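Local coordinates for protein putative diguanylate cyclase (GGDEF) with PAS/PAC domain (Rhodopseudomonas palustris, PDB 3LIF) that probably makes cyclic di-GMP from two GTP molecules as a membrane-bound diguanylate cyclase, of which this chain is the extracellular PDC-fold sensor domain, at residues T156-F161 against G167-L172; L179-S184 against S213-L218. All coordinates share one frame; numbering follows the deposited sequence.

Interaction 1 (T156-F161 against G167-L172); sequences TFYKTF and GSISLL
Y158 lays its ring flat over I169, and the methyl CG2 of I169 is the knob that sits against the centre of the flat ring. CG2 lies 3.6 Å from the centroid of the Y158 ring and only 9° off the ring normal, a CH-pi contact centred on one face. The branch points there because CG2 stands anti to the backbone N of I169; CG1, with chi1 at -60°, runs to the other side and carries CD1 toward Y158 and F161. There CD1 sits beside Y158 CB, 4.2 Å away, and comes obliquely to F161, 4.3 Å from F161 CD2. I169 thus places CG2 against the ring face and CD1 in the notch between Y158 and F161. Farther along the strand L171 meets the ring from its edge: L171 CB lies near the ring plane, 3.7 Å from Y158 OH, and the two side chains cross at about a right angle. No hydrogen bond joins the two segments. A type I turn runs from Y158 to F161, and F157 O accepts from both T160 N and T160 OG1, the latter at 2.8 Å. Past the turn, the edge of the F161 ring comes over the rim of the F157 face. L24 of helix 5-47 also touches Y158, F161 and I169, covering them from the long helix. A short helix, a turn and the first strand of an antiparallel sheet packed against a long N-terminal helix belong to the PDC fold of Cache-type sensor domains.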
ATOM      1  N   THR A 156       8.772  -2.065   8.668  1.00 32.91           N
ATOM      2  CA  THR A 156       9.605  -2.984   9.412  1.00 32.59           C
ATOM      3  C   THR A 156      10.524  -3.719   8.468  1.00 32.19           C
ATOM      4  O   THR A 156      11.669  -3.929   8.754  1.00 32.01           O
ATOM      5  CB  THR A 156       8.665  -3.932  10.130  1.00 33.68           C
ATOM      6  OG1 THR A 156       8.208  -3.233  11.287  1.00 36.37           O
ATOM      7  CG2 THR A 156       9.289  -5.309  10.488  1.00 31.02           C
ATOM      8  N   PHE A 157      10.000  -4.119   7.339  1.00 31.83           N
ATOM      9  CA  PHE A 157      10.817  -4.669   6.314  1.00 32.56           C
ATOM     10  C   PHE A 157      11.823  -3.595   5.885  1.00 33.69           C
ATOM     11  O   PHE A 157      12.994  -3.918   5.620  1.00 33.73           O
ATOM     12  CB  PHE A 157       9.926  -5.011   5.126  1.00 31.96           C
ATOM     13  CG  PHE A 157      10.660  -5.586   3.960  1.00 32.96           C
ATOM     14  CD1 PHE A 157      11.523  -6.664   4.124  1.00 34.47           C
ATOM     15  CD2 PHE A 157      10.484  -5.077   2.689  1.00 31.47           C
ATOM     16  CE1 PHE A 157      12.203  -7.209   3.023  1.00 31.18           C
ATOM     17  CE2 PHE A 157      11.159  -5.604   1.594  1.00 29.69           C
ATOM     18  CZ  PHE A 157      12.016  -6.674   1.763  1.00 31.16           C
ATOM     19  N   TYR A 158      11.388  -2.324   5.823  1.00 33.75           N
ATOM     20  CA  TYR A 158      12.227  -1.340   5.151  1.00 34.18           C
ATOM     21  C   TYR A 158      13.416  -1.042   6.017  1.00 36.07           C
ATOM     22  O   TYR A 158      14.519  -0.795   5.517  1.00 35.70           O
ATOM     23  CB  TYR A 158      11.518  -0.043   4.726  1.00 32.85           C
ATOM     24  CG  TYR A 158      10.519  -0.214   3.619  1.00 29.73           C
ATOM     25  CD1 TYR A 158      10.607  -1.289   2.729  1.00 28.10           C
ATOM     26  CD2 TYR A 158       9.466   0.674   3.475  1.00 26.32           C
ATOM     27  CE1 TYR A 158       9.665  -1.472   1.719  1.00 24.89           C
ATOM     28  CE2 TYR A 158       8.516   0.520   2.475  1.00 25.04           C
ATOM     29  CZ  TYR A 158       8.616  -0.553   1.601  1.00 26.72           C
ATOM     30  OH  TYR A 158       7.676  -0.693   0.605  1.00 24.91           O
ATOM     31  N   LYS A 159      13.220  -1.118   7.324  1.00 37.87           N
ATOM     32  CA  LYS A 159      14.349  -0.869   8.190  1.00 39.70           C
ATOM     33  C   LYS A 159      15.420  -1.980   8.210  1.00 40.06           C
ATOM     34  O   LYS A 159      16.498  -1.767   8.738  1.00 39.72           O
ATOM     35  CB  LYS A 159      13.903  -0.472   9.585  1.00 40.28           C
ATOM     36  CG  LYS A 159      13.526  -1.592  10.456  1.00 42.66           C
ATOM     37  CD  LYS A 159      13.092  -1.006  11.800  1.00 48.76           C
ATOM     38  CE  LYS A 159      14.321  -0.625  12.641  1.00 48.79           C
ATOM     39  NZ  LYS A 159      13.814  -0.087  13.914  1.00 49.36           N
ATOM     40  N   THR A 160      15.161  -3.129   7.598  1.00 40.65           N
ATOM     41  CA  THR A 160      16.196  -4.128   7.542  1.00 41.76           C
ATOM     42  C   THR A 160      17.331  -3.776   6.557  1.00 43.51           C
ATOM     43  O   THR A 160      18.131  -4.643   6.216  1.00 44.24           O
ATOM     44  CB  THR A 160      15.667  -5.516   7.091  1.00 41.43           C
ATOM     45  OG1 THR A 160      15.352  -5.473   5.697  1.00 41.64           O
ATOM     46  CG2 THR A 160      14.474  -5.964   7.890  1.00 39.95           C
ATOM     47  N   PHE A 161      17.411  -2.557   6.046  1.00 44.73           N
ATOM     48  CA  PHE A 161      18.332  -2.351   4.941  1.00 45.61           C
ATOM     49  C   PHE A 161      19.383  -1.362   5.284  1.00 47.24           C
ATOM     50  O   PHE A 161      19.078  -0.239   5.644  1.00 47.00           O
ATOM     51  CB  PHE A 161      17.613  -1.875   3.688  1.00 45.08           C
ATOM     52  CG  PHE A 161      16.928  -2.963   2.942  1.00 44.34           C
ATOM     53  CD1 PHE A 161      17.641  -3.788   2.098  1.00 43.01           C
ATOM     54  CD2 PHE A 161      15.559  -3.168   3.089  1.00 44.00           C
ATOM     55  CE1 PHE A 161      17.019  -4.815   1.393  1.00 43.35           C
ATOM     56  CE2 PHE A 161      14.926  -4.182   2.394  1.00 44.46           C
ATOM     57  CZ  PHE A 161      15.665  -5.024   1.537  1.00 43.57           C
ATOM     58  N   GLY A 167      19.623   7.327   4.663  1.00 33.45           N
ATOM     59  CA  GLY A 167      18.980   6.285   3.862  1.00 32.26           C
ATOM     60  C   GLY A 167      17.468   6.353   4.019  1.00 31.91           C
ATOM     61  O   GLY A 167      16.964   6.725   5.074  1.00 32.46           O
ATOM     62  N   SER A 168      16.741   6.016   2.963  1.00 30.77           N
ATOM     63  CA  SER A 168      15.315   6.306   2.898  1.00 29.86           C
ATOM     64  C   SER A 168      14.552   5.389   1.962  1.00 29.41           C
ATOM     65  O   SER A 168      14.950   5.186   0.820  1.00 30.20           O
ATOM     66  CB  SER A 168      15.122   7.686   2.380  1.00 29.41           C
ATOM     67  OG  SER A 168      13.765   8.002   2.524  1.00 32.52           O
ATOM     68  N   ILE A 169      13.437   4.839   2.416  1.00 28.59           N
ATOM     69  CA  ILE A 169      12.609   4.081   1.484  1.00 27.48           C
ATOM     70  C   ILE A 169      11.187   4.542   1.503  1.00 27.30           C
ATOM     71  O   ILE A 169      10.644   4.787   2.576  1.00 28.21           O
ATOM     72  CB  ILE A 169      12.639   2.629   1.821  1.00 27.12           C
ATOM     73  CG1 ILE A 169      14.087   2.169   1.731  1.00 26.67           C
ATOM     74  CG2 ILE A 169      11.772   1.863   0.879  1.00 25.12           C
ATOM     75  CD1 ILE A 169      14.253   0.693   1.681  1.00 25.27           C
ATOM     76  N   SER A 170      10.562   4.639   0.339  1.00 26.48           N
ATOM     77  CA  SER A 170       9.144   5.011   0.309  1.00 26.13           C
ATOM     78  C   SER A 170       8.315   4.082  -0.500  1.00 25.95           C
ATOM     79  O   SER A 170       8.786   3.512  -1.527  1.00 26.57           O
ATOM     80  CB  SER A 170       8.961   6.370  -0.307  1.00 25.15           C
ATOM     81  OG  SER A 170       9.620   7.266   0.518  1.00 28.05           O
ATOM     82  N   LEU A 171       7.055   3.978  -0.096  1.00 24.54           N
ATOM     83  CA  LEU A 171       6.096   3.291  -0.924  1.00 22.71           C
ATOM     84  C   LEU A 171       5.061   4.317  -1.296  1.00 22.53           C
ATOM     85  O   LEU A 171       4.433   4.893  -0.417  1.00 22.29           O
ATOM     86  CB  LEU A 171       5.477   2.138  -0.157  1.00 22.49           C
ATOM     87  CG  LEU A 171       4.355   1.424  -0.916  1.00 20.96           C
ATOM     88  CD1 LEU A 171       4.842   0.811  -2.155  1.00 17.53           C
ATOM     89  CD2 LEU A 171       3.643   0.397  -0.077  1.00 19.71           C
ATOM     90  N   LEU A 172       4.908   4.581  -2.591  1.00 22.62           N
ATOM     91  CA  LEU A 172       3.931   5.562  -3.022  1.00 23.49           C
ATOM     92  C   LEU A 172       2.909   5.045  -4.018  1.00 23.62           C
ATOM     93  O   LEU A 172       3.091   3.993  -4.656  1.00 23.67           O
ATOM     94  CB  LEU A 172       4.574   6.838  -3.571  1.00 23.77           C
ATOM     95  CG  LEU A 172       5.707   7.426  -2.731  1.00 24.98           C
ATOM     96  CD1 LEU A 172       7.079   7.165  -3.445  1.00 22.91           C
ATOM     97  CD2 LEU A 172       5.487   8.895  -2.485  1.00 22.45           C
TER

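Interaction 2 (L179-S184 against S213-L218)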
ATOM      1  N   LEU A 179       2.093   6.210   0.812  1.00 22.99           N
ATOM      2  CA  LEU A 179       1.541   5.191   1.751  1.00 23.13           C
ATOM      3  C   LEU A 179       2.442   4.965   2.957  1.00 24.39           C
ATOM      4  O   LEU A 179       2.014   4.834   4.113  1.00 24.34           O
ATOM      5  CB  LEU A 179       1.391   3.834   1.075  1.00 21.74           C
ATOM      6  CG  LEU A 179       0.130   3.658   0.249  1.00 20.61           C
ATOM      7  CD1 LEU A 179       0.368   4.312  -1.115  1.00 15.61           C
ATOM      8  CD2 LEU A 179      -0.251   2.150   0.141  1.00 13.39           C
ATOM      9  N   ILE A 180       3.721   4.842   2.692  1.00 25.26           N
ATOM     10  CA  ILE A 180       4.587   4.771   3.825  1.00 25.69           C
ATOM     11  C   ILE A 180       5.962   5.240   3.472  1.00 25.94           C
ATOM     12  O   ILE A 180       6.408   5.152   2.311  1.00 25.69           O
ATOM     13  CB  ILE A 180       4.641   3.391   4.461  1.00 25.88           C
ATOM     14  CG1 ILE A 180       5.551   3.485   5.708  1.00 27.77           C
ATOM     15  CG2 ILE A 180       5.054   2.346   3.491  1.00 24.16           C
ATOM     16  CD1 ILE A 180       5.003   4.634   6.860  1.00 26.18           C
ATOM     17  N   GLN A 181       6.615   5.799   4.470  1.00 26.28           N
ATOM     18  CA  GLN A 181       7.970   6.220   4.279  1.00 27.30           C
ATOM     19  C   GLN A 181       8.880   5.872   5.478  1.00 27.08           C
ATOM     20  O   GLN A 181       8.527   6.035   6.648  1.00 26.08           O
ATOM     21  CB  GLN A 181       7.971   7.676   3.781  1.00 27.83           C
ATOM     22  CG  GLN A 181       8.816   8.655   4.545  1.00 31.55           C
ATOM     23  CD  GLN A 181      10.282   8.365   4.425  1.00 30.89           C
ATOM     24  OE1 GLN A 181      10.746   7.824   3.429  1.00 32.07           O
ATOM     25  NE2 GLN A 181      11.004   8.686   5.454  1.00 28.84           N
ATOM     26  N   TRP A 182      10.014   5.273   5.161  1.00 27.97           N
ATOM     27  CA  TRP A 182      10.992   4.972   6.174  1.00 29.98           C
ATOM     28  C   TRP A 182      12.238   5.907   6.013  1.00 29.51           C
ATOM     29  O   TRP A 182      12.758   6.073   4.892  1.00 30.25           O
ATOM     30  CB  TRP A 182      11.330   3.467   6.146  1.00 30.34           C
ATOM     31  CG  TRP A 182      12.499   3.148   7.020  1.00 37.75           C
ATOM     32  CD1 TRP A 182      13.800   2.931   6.620  1.00 41.92           C
ATOM     33  CD2 TRP A 182      12.508   3.084   8.446  1.00 43.20           C
ATOM     34  NE1 TRP A 182      14.601   2.706   7.711  1.00 44.89           N
ATOM     35  CE2 TRP A 182      13.838   2.797   8.845  1.00 45.01           C
ATOM     36  CE3 TRP A 182      11.521   3.227   9.433  1.00 45.93           C
ATOM     37  CZ2 TRP A 182      14.207   2.654  10.196  1.00 47.31           C
ATOM     38  CZ3 TRP A 182      11.897   3.098  10.808  1.00 48.30           C
ATOM     39  CH2 TRP A 182      13.224   2.809  11.162  1.00 47.75           C
ATOM     40  N   PRO A 183      12.759   6.491   7.121  1.00 28.93           N
ATOM     41  CA  PRO A 183      12.435   6.329   8.554  1.00 28.72           C
ATOM     42  C   PRO A 183      11.438   7.367   9.146  1.00 29.08           C
ATOM     43  O   PRO A 183      11.022   7.219  10.267  1.00 29.39           O
ATOM     44  CB  PRO A 183      13.801   6.574   9.215  1.00 28.53           C
ATOM     45  CG  PRO A 183      14.421   7.637   8.341  1.00 25.56           C
ATOM     46  CD  PRO A 183      14.016   7.262   6.943  1.00 27.38           C
ATOM     47  N   SER A 184      11.070   8.411   8.425  1.00 28.54           N
ATOM     48  CA  SER A 184      10.130   9.358   8.969  1.00 28.98           C
ATOM     49  C   SER A 184       8.849   8.723   9.495  1.00 29.03           C
ATOM     50  O   SER A 184       8.314   9.212  10.422  1.00 29.49           O
ATOM     51  CB  SER A 184       9.736  10.411   7.901  1.00 29.73           C
ATOM     52  OG  SER A 184       8.640   9.956   7.102  1.00 30.53           O
ATOM     53  N   SER A 213      15.692  15.353  -0.845  1.00 31.49           N
ATOM     54  CA  SER A 213      14.682  14.725  -0.047  1.00 31.20           C
ATOM     55  C   SER A 213      13.741  15.767   0.442  1.00 31.81           C
ATOM     56  O   SER A 213      14.139  16.795   0.979  1.00 33.00           O
ATOM     57  CB  SER A 213      15.288  14.025   1.160  1.00 31.15           C
ATOM     58  OG  SER A 213      14.267  13.647   2.077  1.00 32.80           O
ATOM     59  N   PRO A 214      12.467  15.487   0.308  1.00 31.80           N
ATOM     60  CA  PRO A 214      11.481  16.350   0.875  1.00 32.21           C
ATOM     61  C   PRO A 214      11.331  16.094   2.367  1.00 32.60           C
ATOM     62  O   PRO A 214      10.627  16.845   3.048  1.00 32.64           O
ATOM     63  CB  PRO A 214      10.196  15.929   0.151  1.00 31.78           C
ATOM     64  CG  PRO A 214      10.572  14.743  -0.685  1.00 31.05           C
ATOM     65  CD  PRO A 214      11.887  14.285  -0.284  1.00 31.09           C
ATOM     66  N   PHE A 215      11.955  15.043   2.879  1.00 33.27           N
ATOM     67  CA  PHE A 215      11.753  14.714   4.290  1.00 34.01           C
ATOM     68  C   PHE A 215      12.812  15.323   5.161  1.00 34.79           C
ATOM     69  O   PHE A 215      12.533  15.682   6.275  1.00 35.55           O
ATOM     70  CB  PHE A 215      11.687  13.227   4.534  1.00 32.98           C
ATOM     71  CG  PHE A 215      10.626  12.566   3.752  1.00 33.79           C
ATOM     72  CD1 PHE A 215       9.296  12.727   4.109  1.00 31.62           C
ATOM     73  CD2 PHE A 215      10.944  11.824   2.613  1.00 34.50           C
ATOM     74  CE1 PHE A 215       8.286  12.130   3.386  1.00 32.07           C
ATOM     75  CE2 PHE A 215       9.944  11.200   1.866  1.00 34.20           C
ATOM     76  CZ  PHE A 215       8.602  11.349   2.258  1.00 35.74           C
ATOM     77  N   ASP A 216      14.017  15.477   4.654  1.00 35.63           N
ATOM     78  CA  ASP A 216      15.063  15.988   5.497  1.00 36.10           C
ATOM     79  C   ASP A 216      15.907  16.999   4.753  1.00 36.92           C
ATOM     80  O   ASP A 216      16.898  17.465   5.287  1.00 38.15           O
ATOM     81  CB  ASP A 216      15.940  14.839   6.018  1.00 35.15           C
ATOM     82  CG  ASP A 216      16.613  14.052   4.907  1.00 36.56           C
ATOM     83  OD1 ASP A 216      16.844  14.606   3.817  1.00 37.63           O
ATOM     84  OD2 ASP A 216      16.954  12.859   5.113  1.00 38.40           O
ATOM     85  N   GLY A 217      15.563  17.328   3.508  1.00 36.70           N
ATOM     86  CA  GLY A 217      16.267  18.417   2.873  1.00 35.98           C
ATOM     87  C   GLY A 217      17.622  18.020   2.348  1.00 36.30           C
ATOM     88  O   GLY A 217      18.319  18.829   1.788  1.00 37.73           O
ATOM     89  N   LEU A 218      18.023  16.783   2.480  1.00 35.69           N
ATOM     90  CA  LEU A 218      19.356  16.454   2.036  1.00 35.75           C
ATOM     91  C   LEU A 218      19.400  16.130   0.564  1.00 35.93           C
ATOM     92  O   LEU A 218      18.396  15.742  -0.018  1.00 35.82           O
ATOM     93  CB  LEU A 218      19.893  15.252   2.800  1.00 36.11           C
ATOM     94  CG  LEU A 218      20.147  15.569   4.249  1.00 36.29           C
ATOM     95  CD1 LEU A 218      20.385  14.289   4.995  1.00 33.33           C
ATOM     96  CD2 LEU A 218      21.357  16.474   4.257  1.00 38.32           C
TER
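F215 takes the aliphatic part of Q181 over one face of its ring. Q181 CG lies 3.7 Å from the centroid of the F215 ring, 19° off the normal and offset toward the rim, a CH-pi contact; Q181 CB follows at 4.0 Å from F215 CZ. Bent at chi2, the glutamine chain then folds its amide over the same ring, the two planes 17° apart and stacked, while the two side chains run antiparallel to one another across the stack. The ring gets there because F215 CG stands anti to its own carbonyl carbon (chi1 -57°) and leaves the loop toward the strand. Beyond the cis peptide before P183, S184 comes to the ring more loosely and obliquely, its OG 4.1 Å from F215 CD1; that hydroxyl is hydrogen-bonded to Q186 N. With an alanine here in place of F215, the flank of Q181 would probably lose its aromatic cover, and a gap would open between loop and strand where the ring now lies. The solvent side is different. The exposed side of the loop, with D216 and G217, keeps its shape by its own bonds: S213 OG accepts from F215 N at 2.8 Å in an ST turn and from D216 N as well, while D216 OD1 accepts from L218 N at 2.8 Å in an Asx turn. D216 OD2 makes a salt bridge with K220. The loop joins strands 206-212 and 219-226, at one end of the five-strand sheet; Q181 lies on strand 178-182, the outermost strand at the other end, so the contact links the two far sides of the sheet, with helix 195-203 between them in the chain.

In the fold
Interactions 1 and 2 lie about 10 Å apart, centre to centre, and share one antiparallel hairpin, strands 168-173 and 178-182. W182 N lies 2.7 Å from I169 O and L171 N 2.8 Å from I180 O, both probable backbone hydrogen bonds; a classic beta bulge sets L179 and I180 together against L171. The contacts use opposite faces of the sheet: I180 and W182 join Y158 on the side of helices 151-158 and 5-47, whereas Q181 turns the other way to F215. The two contacts follow one another along the chain without interleaving. Both lie in the sensor domain; the probable cyclase activity belongs to a part of the protein outside it.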